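Local atomic coordinates of ferripyochelin binding protein (Pyrococcus horikoshii, PDB entry 2FKO), a protein that probably acts as a zinc-dependent gamma-class carbonic anhydrase, interconverting carbon dioxide and bicarbonate, and also binds calcium. Residues Val58-Ser63 with Ile80-Met85. Sequence-based numbering, arbitrary orientation.
With ZN (zinc ion), chain B.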
loop_
_atom_site.group_PDB
_atom_site.type_symbol
_atom_site.label_atom_id
_atom_site.label_comp_id
_atom_site.label_asym_id
_atom_site.label_seq_id
_atom_site.Cartn_x
_atom_site.Cartn_y
_atom_site.Cartn_z
ATOM N N VAL A 58 5.539 4.874 11.937
ATOM C CA VAL A 58 4.611 4.125 11.101
ATOM C C VAL A 58 4.701 4.861 9.764
ATOM O O VAL A 58 4.086 5.912 9.572
ATOM C CB VAL A 58 3.180 4.198 11.663
ATOM C CG1 VAL A 58 2.269 3.249 10.893
ATOM C CG2 VAL A 58 3.191 3.849 13.147
ATOM N N GLN A 59 5.479 4.302 8.846
ATOM C CA GLN A 59 5.725 4.932 7.556
ATOM C C GLN A 59 4.590 5.039 6.540
ATOM O O GLN A 59 3.477 4.557 6.762
ATOM C CB GLN A 59 6.967 4.286 6.935
ATOM C CG GLN A 59 8.199 4.547 7.800
ATOM C CD GLN A 59 9.432 3.799 7.351
ATOM O OE1 GLN A 59 9.535 3.382 6.199
ATOM N NE2 GLN A 59 10.388 3.637 8.258
ATOM N N ASP A 60 4.896 5.703 5.429
ATOM C CA ASP A 60 3.949 5.966 4.348
ATOM C C ASP A 60 3.170 4.753 3.844
ATOM O O ASP A 60 3.721 3.667 3.652
ATOM C CB ASP A 60 4.684 6.605 3.166
ATOM C CG ASP A 60 5.803 7.539 3.608
ATOM O OD1 ASP A 60 5.572 8.761 3.736
ATOM O OD2 ASP A 60 6.920 7.039 3.838
ATOM N N ASN A 61 1.878 4.960 3.627
ATOM C CA ASN A 61 0.994 3.923 3.113
ATOM C C ASN A 61 0.891 2.613 3.888
ATOM O O ASN A 61 0.490 1.596 3.316
ATOM C CB ASN A 61 1.346 3.609 1.654
ATOM C CG ASN A 61 0.824 4.658 0.692
ATOM O OD1 ASN A 61 -0.381 4.887 0.605
ATOM N ND2 ASN A 61 1.730 5.305 -0.035
ATOM N N VAL A 62 1.240 2.599 5.173
ATOM C CA VAL A 62 1.097 1.448 6.107
ATOM C C VAL A 62 -0.298 1.338 6.560
ATOM O O VAL A 62 -0.932 2.390 6.734
ATOM C CB VAL A 62 2.186 1.642 7.224
ATOM C CG1 VAL A 62 2.047 0.611 8.301
ATOM C CG2 VAL A 62 3.573 1.700 6.624
ATOM N N SER A 63 -0.769 0.143 6.896
ATOM C CA SER A 63 -2.049 -0.005 7.572
ATOM C C SER A 63 -1.845 -0.790 8.862
ATOM O O SER A 63 -1.082 -1.757 8.897
ATOM C CB SER A 63 -3.051 -0.757 6.687
ATOM O OG SER A 63 -3.327 -0.058 5.484
ATOM N N ILE A 80 8.149 0.727 11.290
ATOM C CA ILE A 80 7.200 0.011 10.445
ATOM C C ILE A 80 7.380 0.570 9.047
ATOM O O ILE A 80 6.931 1.673 8.741
ATOM C CB ILE A 80 5.750 0.197 10.937
ATOM C CG1 ILE A 80 5.657 -0.222 12.411
ATOM C CG2 ILE A 80 4.803 -0.678 10.107
ATOM C CD1 ILE A 80 4.284 -0.068 13.038
ATOM N N GLY A 81 8.070 -0.205 8.217
ATOM C CA GLY A 81 8.377 0.205 6.860
ATOM C C GLY A 81 7.234 0.558 5.932
ATOM O O GLY A 81 6.098 0.116 6.102
ATOM N N HIS A 82 7.568 1.370 4.934
ATOM C CA HIS A 82 6.617 1.823 3.924
ATOM C C HIS A 82 5.755 0.683 3.405
ATOM O O HIS A 82 6.252 -0.408 3.127
ATOM C CB HIS A 82 7.360 2.410 2.720
ATOM C CG HIS A 82 8.436 3.384 3.079
ATOM N ND1 HIS A 82 8.179 4.710 3.353
ATOM C CD2 HIS A 82 9.778 3.232 3.176
ATOM C CE1 HIS A 82 9.318 5.334 3.599
ATOM N NE2 HIS A 82 10.302 4.460 3.498
ATOM N N ASN A 83 4.459 0.948 3.274
ATOM C CA ASN A 83 3.517 -0.020 2.731
ATOM C C ASN A 83 3.376 -1.340 3.479
ATOM O O ASN A 83 2.800 -2.286 2.941
ATOM C CB ASN A 83 3.868 -0.300 1.260
ATOM C CG ASN A 83 3.692 0.926 0.371
ATOM O OD1 ASN A 83 2.785 0.983 -0.461
ATOM N ND2 ASN A 83 4.557 1.917 0.552
ATOM N N ALA A 84 3.888 -1.413 4.707
ATOM C CA ALA A 84 3.770 -2.642 5.486
ATOM C C ALA A 84 2.366 -2.709 6.085
ATOM O O ALA A 84 1.603 -1.748 6.001
ATOM C CB ALA A 84 4.825 -2.681 6.593
ATOM N N MET A 85 2.025 -3.841 6.692
ATOM C CA MET A 85 0.698 -3.997 7.282
ATOM C C MET A 85 0.774 -4.864 8.540
ATOM O O MET A 85 1.230 -6.001 8.493
ATOM C CB MET A 85 -0.240 -4.625 6.247
ATOM C CG MET A 85 -1.736 -4.456 6.516
ATOM S SD MET A 85 -2.375 -5.442 7.889
ATOM C CE MET A 85 -3.317 -4.187 8.782
HETATM ZN ZN ZN B . 12.150 5.206 3.840
HETATM O O HOH W 1 12.554 5.129 5.604
#
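Gln59 to Val62 and Gly81 to Ala84 form two stacked type II turns, equivalent corners on successive coils of a left-handed parallel beta-helix, the hexapeptide-repeat fold. Three backbone hydrogen bonds join the coils: Gln59 N to Ile80 O (3.0 Å), Asn83 N to Asp60 O (2.8 Å) and Ser63 N to Ala84 O (3.2 Å). In the apolar interior, Val62 CG1 meets Ile80 CG2 at 3.5 Å, the two side chains crossing at about a right angle. Two polar side chains meet the zinc ligand His82, whose NE2 binds zinc at 2.0 Å; His65 and His87 of the second subunit also bind it, placing the site between subunits. Gln59, its chain extended beyond CG (chi2 173°), sets OE1 over the centre of the imidazole, 2.9 Å above its plane, and accepts a weak bond from His82 N. Shortened to alanine, Gln59 would lose its amide oxygen from above the imidazole, and His82 N would probably be left without this side-chain acceptor. Asp60 OD2 is salt-bridged to Arg44 of the second subunit. The carboxylate plane lies only 10° from that of the imidazole, and OD2 takes a weak, bent hydrogen bond from His82 ND1 at 2.7 Å.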